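Local coordinates for protein xylulose kinase (Escherichia coli, PDB 2NLX) that phosphorylates D-xylulose with ATP to give D-xylulose 5-phosphate, and acts less efficiently on 1-deoxy-D-xylulose, at residues T119-M124 against G173-D178; W328-L333 against R473-Q478. All coordinates share one frame; numbering follows the deposited sequence.

Contact 1. Residues T119-M124 against G173-D178; sequences TGNLMM and GTMWLD
Thr119 CA lies 3.9 Å from the carbonyl oxygen of Leu177, and its nearest CA in the other segment is that of Asp178, so the two backbones converge near the C-terminal end of the helix before Gly120 and at the short strand 177-178. Both segments are connecting elements of the N-terminal domain of this FGGY kinase, a member of the actin-like ATPase superfamily. Thr174 makes an ST turn, and Thr119 probably another. Gly120, with positive phi (66°), is the first residue to depart from helical geometry.

Met175 fills the bend so formed. Its CG is anti to its own carbonyl carbon (chi1 -60°), and further bends at chi2 and chi3 fold the chain over Thr119, which it crosses nearly at a right angle. The Met175 sulfur, SD, rests 3.9 Å from Thr119 CB, while Thr119 CG2 approaches the base of the same methionine, 3.8 Å from Met175 CA. The modelled place of the Met175 methyl, crowded against Thr119 OG1, is doubtful. Asn121 adds CB, 4.1 Å from Met175 SD. Thr119 OG1, whose modelled place is itself less sure, is hydrogen-bonded to the carbonyl of Ser115 and accepts from the backbone N of Asn121.

Gly173 O is hydrogen-bonded to ND1 of His78, a substrate-binding residue, and the side chain of Met175 lies about 7 Å from that of His78. Met123 adds to the apolar packing, running past Met175 in the opposite direction: its SD is 3.7 Å from Met175 CG, and its terminal CE reaches 4.1 Å from Met175 CB.

Contact 2. Residues W328-L333 against R473-Q478; sequences WFLPYL and RRLYQQ
Strand 328-333, one half of an antiparallel pair with strand 345-350, packs through Tyr332, Leu330 and Trp328 on the C-terminal helix 459-479. The segment axes run 54° apart, 9.1 Å at closest approach. The two tyrosines form an offset stack, with ring centroids 4.2 Å apart and planes inclined by 17°, and Tyr332 CE2 lies over the centre of the Tyr476 face. The Tyr476 ring is swung away from its own backbone N (chi1 178°) and extends along the strand in the strand's own N-to-C direction, where Pro331 O meets the ring edge in plane, 3.5 Å from Tyr476 CE1. Tyr332 OH donates to Tyr476 O, which lies in the plane of the Tyr332 ring; the modelled bond is so short that its length is doubtful. Were Tyr476 replaced by an alanine, the Tyr332 ring would probably lose its stacking partner and a gap would open beside the Pro331 carbonyl. Toward the start of the strand, Leu330 CD1 lies 4.1 Å from Leu475 CB, and Leu475 CD1 makes a CH-pi contact over the Trp328 five-membered ring, 4.0 Å from its centroid. Phe350 of the partner strand touches both Trp328 and Leu475, while Phe329 and Pro331 pack on helix 358-381.

How the contacts relate
The two contacts follow one another along the chain, contact 1 closing before contact 2 opens, and do not touch: their centres are 29 Å apart and their nearest atoms about 11 Å. Contact 1 belongs to the N-terminal family domain, as do the substrate-binding residues Met77 and His78 and the probable proton acceptor Asp233. In contact 2 the strand 328-333 belongs to the C-terminal family domain, and the packing lies away from these sites. A link toward that second domain starts at contact 1, where Asn121 touches His275 and Phe277 and Met124 touches His275, all on strand 275-278, an edge strand of the mixed sheet in the C-terminal half.

Contact 1. Residues T119-M124 against G173-D178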
loop_
_atom_site.group_PDB
_atom_site.type_symbol
_atom_site.label_atom_id
_atom_site.label_comp_id
_atom_site.label_asym_id
_atom_site.label_seq_id
_atom_site.Cartn_x
_atom_site.Cartn_y
_atom_site.Cartn_z
ATOM N N THR A 119 25.896 31.918 6.051
ATOM C CA THR A 119 24.510 31.929 5.684
ATOM C C THR A 119 23.655 31.204 6.632
ATOM O O THR A 119 22.480 31.375 6.627
ATOM C CB THR A 119 24.312 31.246 4.363
ATOM O OG1 THR A 119 24.616 29.882 4.506
ATOM C CG2 THR A 119 25.276 31.683 3.372
ATOM N N GLY A 120 24.282 30.357 7.419
ATOM C CA GLY A 120 23.668 29.508 8.411
ATOM C C GLY A 120 22.765 28.438 7.884
ATOM O O GLY A 120 21.915 27.980 8.557
ATOM N N ASN A 121 22.975 28.074 6.648
ATOM C CA ASN A 121 22.170 27.081 5.945
ATOM C C ASN A 121 22.948 26.074 5.119
ATOM O O ASN A 121 24.147 26.211 4.881
ATOM C CB ASN A 121 21.148 27.754 5.033
ATOM C CG ASN A 121 20.082 28.476 5.801
ATOM O OD1 ASN A 121 20.156 29.688 5.996
ATOM N ND2 ASN A 121 19.083 27.738 6.261
ATOM N N LEU A 122 22.223 25.052 4.685
ATOM C CA LEU A 122 22.763 23.980 3.866
ATOM C C LEU A 122 22.420 24.385 2.440
ATOM O O LEU A 122 21.255 24.654 2.133
ATOM C CB LEU A 122 22.058 22.666 4.222
ATOM C CG LEU A 122 22.640 21.307 3.827
ATOM C CD1 LEU A 122 23.941 21.065 4.591
ATOM C CD2 LEU A 122 21.629 20.212 4.170
ATOM N N MET A 123 23.424 24.427 1.572
ATOM C CA MET A 123 23.205 24.828 0.193
ATOM C C MET A 123 22.223 23.934 -0.555
ATOM O O MET A 123 22.436 22.732 -0.679
ATOM C CB MET A 123 24.541 24.873 -0.546
ATOM C CG MET A 123 24.546 25.743 -1.797
ATOM S SD MET A 123 24.096 27.466 -1.444
ATOM C CE MET A 123 25.549 28.032 -0.506
ATOM N N MET A 124 21.143 24.537 -1.041
ATOM C CA MET A 124 20.112 23.841 -1.807
ATOM C C MET A 124 19.907 24.573 -3.135
ATOM O O MET A 124 19.905 25.800 -3.177
ATOM C CB MET A 124 18.788 23.831 -1.052
ATOM C CG MET A 124 18.817 23.142 0.291
ATOM S SD MET A 124 17.145 22.569 0.768
ATOM C CE MET A 124 16.145 24.099 0.514
ATOM N N GLY A 173 17.653 34.473 2.115
ATOM C CA GLY A 173 17.488 33.263 1.337
ATOM C C GLY A 173 18.233 33.241 0.016
ATOM O O GLY A 173 17.873 32.480 -0.867
ATOM N N THR A 174 19.261 34.063 -0.145
ATOM C CA THR A 174 20.014 34.066 -1.402
ATOM C C THR A 174 21.286 33.279 -1.180
ATOM O O THR A 174 21.790 32.613 -2.084
ATOM C CB THR A 174 20.487 35.492 -1.850
ATOM O OG1 THR A 174 21.520 35.958 -0.960
ATOM C CG2 THR A 174 19.331 36.471 -1.886
ATOM N N MET A 175 21.794 33.391 0.041
ATOM C CA MET A 175 23.034 32.766 0.458
ATOM C C MET A 175 24.149 33.728 0.068
ATOM O O MET A 175 25.298 33.322 -0.094
ATOM C CB MET A 175 23.282 31.424 -0.249
ATOM C CG MET A 175 22.206 30.351 -0.007
ATOM S SD MET A 175 21.658 30.140 1.728
ATOM C CE MET A 175 22.894 29.044 2.335
ATOM N N TRP A 176 23.803 35.004 -0.106
ATOM C CA TRP A 176 24.814 36.007 -0.417
ATOM C C TRP A 176 24.882 36.886 0.813
ATOM O O TRP A 176 25.708 37.788 0.907
ATOM C CB TRP A 176 24.466 36.884 -1.612
ATOM C CG TRP A 176 24.649 36.218 -2.915
ATOM C CD1 TRP A 176 25.720 35.471 -3.308
ATOM C CD2 TRP A 176 23.746 36.244 -4.019
ATOM N NE1 TRP A 176 25.534 35.027 -4.594
ATOM C CE2 TRP A 176 24.329 35.488 -5.054
ATOM C CE3 TRP A 176 22.496 36.834 -4.234
ATOM C CZ2 TRP A 176 23.706 35.304 -6.289
ATOM C CZ3 TRP A 176 21.872 36.652 -5.457
ATOM C CH2 TRP A 176 22.478 35.891 -6.472
ATOM N N LEU A 177 24.011 36.606 1.769
ATOM C CA LEU A 177 23.951 37.409 2.974
ATOM C C LEU A 177 24.586 36.782 4.195
ATOM O O LEU A 177 24.331 35.615 4.503
ATOM C CB LEU A 177 22.492 37.725 3.302
ATOM C CG LEU A 177 22.262 38.920 4.225
ATOM C CD1 LEU A 177 22.549 40.206 3.443
ATOM C CD2 LEU A 177 20.821 38.924 4.742
ATOM N N ASP A 178 25.428 37.553 4.879
ATOM C CA ASP A 178 26.025 37.103 6.131
ATOM C C ASP A 178 24.847 37.355 7.093
ATOM O O ASP A 178 24.717 38.447 7.657
ATOM C CB ASP A 178 27.205 37.992 6.505
ATOM C CG ASP A 178 27.703 37.745 7.923
ATOM O OD1 ASP A 178 26.876 37.437 8.808
ATOM O OD2 ASP A 178 28.919 37.884 8.164
#

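Contact 2. Residues W328-L333 against R473-Q478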
loop_
_atom_site.group_PDB
_atom_site.type_symbol
_atom_site.label_atom_id
_atom_site.label_comp_id
_atom_site.label_asym_id
_atom_site.label_seq_id
_atom_site.Cartn_x
_atom_site.Cartn_y
_atom_site.Cartn_z
ATOM N N TRP A 328 0.429 1.395 10.465
ATOM C CA TRP A 328 1.325 2.542 10.396
ATOM C C TRP A 328 1.324 3.264 9.054
ATOM O O TRP A 328 1.642 2.684 8.020
ATOM C CB TRP A 328 2.756 2.124 10.740
ATOM C CG TRP A 328 2.866 1.444 12.067
ATOM C CD1 TRP A 328 2.724 0.107 12.320
ATOM C CD2 TRP A 328 3.102 2.071 13.333
ATOM N NE1 TRP A 328 2.858 -0.132 13.664
ATOM C CE2 TRP A 328 3.088 1.055 14.309
ATOM C CE3 TRP A 328 3.319 3.391 13.739
ATOM C CZ2 TRP A 328 3.284 1.320 15.664
ATOM C CZ3 TRP A 328 3.513 3.653 15.085
ATOM C CH2 TRP A 328 3.494 2.623 16.030
ATOM N N PHE A 329 0.948 4.533 9.081
ATOM C CA PHE A 329 0.945 5.335 7.873
ATOM C C PHE A 329 2.194 6.224 7.907
ATOM O O PHE A 329 2.268 7.188 8.675
ATOM C CB PHE A 329 -0.312 6.198 7.802
ATOM C CG PHE A 329 -0.280 7.209 6.699
ATOM C CD1 PHE A 329 -0.159 6.808 5.376
ATOM C CD2 PHE A 329 -0.356 8.566 6.980
ATOM C CE1 PHE A 329 -0.114 7.749 4.348
ATOM C CE2 PHE A 329 -0.310 9.512 5.955
ATOM C CZ PHE A 329 -0.189 9.100 4.639
ATOM N N LEU A 330 3.182 5.886 7.093
ATOM C CA LEU A 330 4.404 6.667 7.065
ATOM C C LEU A 330 4.344 7.733 5.961
ATOM O O LEU A 330 4.378 7.402 4.772
ATOM C CB LEU A 330 5.605 5.740 6.844
ATOM C CG LEU A 330 5.700 4.494 7.740
ATOM C CD1 LEU A 330 6.970 3.732 7.426
ATOM C CD2 LEU A 330 5.705 4.897 9.201
ATOM N N PRO A 331 4.219 9.028 6.346
ATOM C CA PRO A 331 4.157 10.147 5.393
ATOM C C PRO A 331 5.544 10.711 5.074
ATOM O O PRO A 331 6.209 11.307 5.927
ATOM C CB PRO A 331 3.274 11.158 6.111
ATOM C CG PRO A 331 3.706 10.991 7.524
ATOM C CD PRO A 331 3.832 9.483 7.696
ATOM N N TYR A 332 5.986 10.507 3.842
ATOM C CA TYR A 332 7.289 10.993 3.439
ATOM C C TYR A 332 7.198 12.313 2.677
ATOM O O TYR A 332 6.582 12.398 1.608
ATOM C CB TYR A 332 8.003 9.938 2.597
ATOM C CG TYR A 332 8.521 8.774 3.408
ATOM C CD1 TYR A 332 7.773 7.594 3.558
ATOM C CD2 TYR A 332 9.754 8.860 4.049
ATOM C CE1 TYR A 332 8.251 6.532 4.336
ATOM C CE2 TYR A 332 10.241 7.812 4.823
ATOM C CZ TYR A 332 9.489 6.656 4.965
ATOM O OH TYR A 332 9.990 5.659 5.756
ATOM N N LEU A 333 7.815 13.344 3.243
ATOM C CA LEU A 333 7.809 14.664 2.631
ATOM C C LEU A 333 8.938 14.852 1.611
ATOM O O LEU A 333 10.111 14.576 1.892
ATOM C CB LEU A 333 7.916 15.742 3.710
ATOM C CG LEU A 333 7.905 17.175 3.183
ATOM C CD1 LEU A 333 6.592 17.434 2.445
ATOM C CD2 LEU A 333 8.090 18.145 4.340
ATOM N N ARG A 473 9.359 6.295 14.037
ATOM C CA ARG A 473 10.648 6.791 13.599
ATOM C C ARG A 473 11.518 5.687 13.056
ATOM O O ARG A 473 12.094 5.821 11.993
ATOM C CB ARG A 473 11.365 7.512 14.733
ATOM C CG ARG A 473 10.802 8.848 15.065
ATOM C CD ARG A 473 11.607 9.629 16.053
ATOM N NE ARG A 473 11.643 9.015 17.365
ATOM C CZ ARG A 473 10.923 9.403 18.394
ATOM N NH1 ARG A 473 10.080 10.405 18.286
ATOM N NH2 ARG A 473 11.038 8.777 19.544
ATOM N N ARG A 474 11.611 4.592 13.788
ATOM C CA ARG A 474 12.282 3.405 13.294
ATOM C C ARG A 474 11.743 2.898 11.974
ATOM O O ARG A 474 12.491 2.652 11.049
ATOM C CB ARG A 474 12.282 2.295 14.333
ATOM C CG ARG A 474 13.530 1.468 14.292
ATOM C CD ARG A 474 13.591 0.371 15.324
ATOM N NE ARG A 474 14.490 0.710 16.420
ATOM C CZ ARG A 474 14.103 0.868 17.672
ATOM N NH1 ARG A 474 12.830 0.712 18.001
ATOM N NH2 ARG A 474 14.989 1.183 18.600
ATOM N N LEU A 475 10.451 2.761 11.883
ATOM C CA LEU A 475 9.849 2.315 10.691
ATOM C C LEU A 475 10.060 3.288 9.576
ATOM O O LEU A 475 10.226 2.912 8.474
ATOM C CB LEU A 475 8.386 2.167 10.914
ATOM C CG LEU A 475 7.835 0.910 11.494
ATOM C CD1 LEU A 475 6.439 0.978 11.242
ATOM C CD2 LEU A 475 8.379 -0.238 10.828
ATOM N N TYR A 476 10.036 4.565 9.871
ATOM C CA TYR A 476 10.229 5.597 8.881
ATOM C C TYR A 476 11.629 5.593 8.333
ATOM O O TYR A 476 11.814 5.733 7.159
ATOM C CB TYR A 476 9.875 6.954 9.482
ATOM C CG TYR A 476 10.065 8.189 8.615
ATOM C CD1 TYR A 476 9.021 8.742 7.937
ATOM C CD2 TYR A 476 11.275 8.808 8.521
ATOM C CE1 TYR A 476 9.175 9.849 7.190
ATOM C CE2 TYR A 476 11.436 9.907 7.771
ATOM C CZ TYR A 476 10.384 10.440 7.096
ATOM O OH TYR A 476 10.539 11.564 6.327
ATOM N N GLN A 477 12.603 5.429 9.196
ATOM C CA GLN A 477 13.979 5.393 8.801
ATOM C C GLN A 477 14.325 4.115 8.095
ATOM O O GLN A 477 15.278 4.057 7.386
ATOM C CB GLN A 477 14.871 5.519 10.011
ATOM C CG GLN A 477 15.025 6.897 10.551
ATOM C CD GLN A 477 15.816 7.819 9.674
ATOM O OE1 GLN A 477 16.765 7.412 9.009
ATOM N NE2 GLN A 477 15.437 9.073 9.677
ATOM N N GLN A 478 13.533 3.087 8.290
ATOM C CA GLN A 478 13.766 1.820 7.667
ATOM C C GLN A 478 13.276 1.783 6.249
ATOM O O GLN A 478 13.799 1.068 5.463
ATOM C CB GLN A 478 13.122 0.706 8.457
ATOM C CG GLN A 478 13.889 0.283 9.658
ATOM C CD GLN A 478 13.173 -0.735 10.475
ATOM O OE1 GLN A 478 12.000 -0.905 10.352
ATOM N NE2 GLN A 478 13.882 -1.400 11.313
#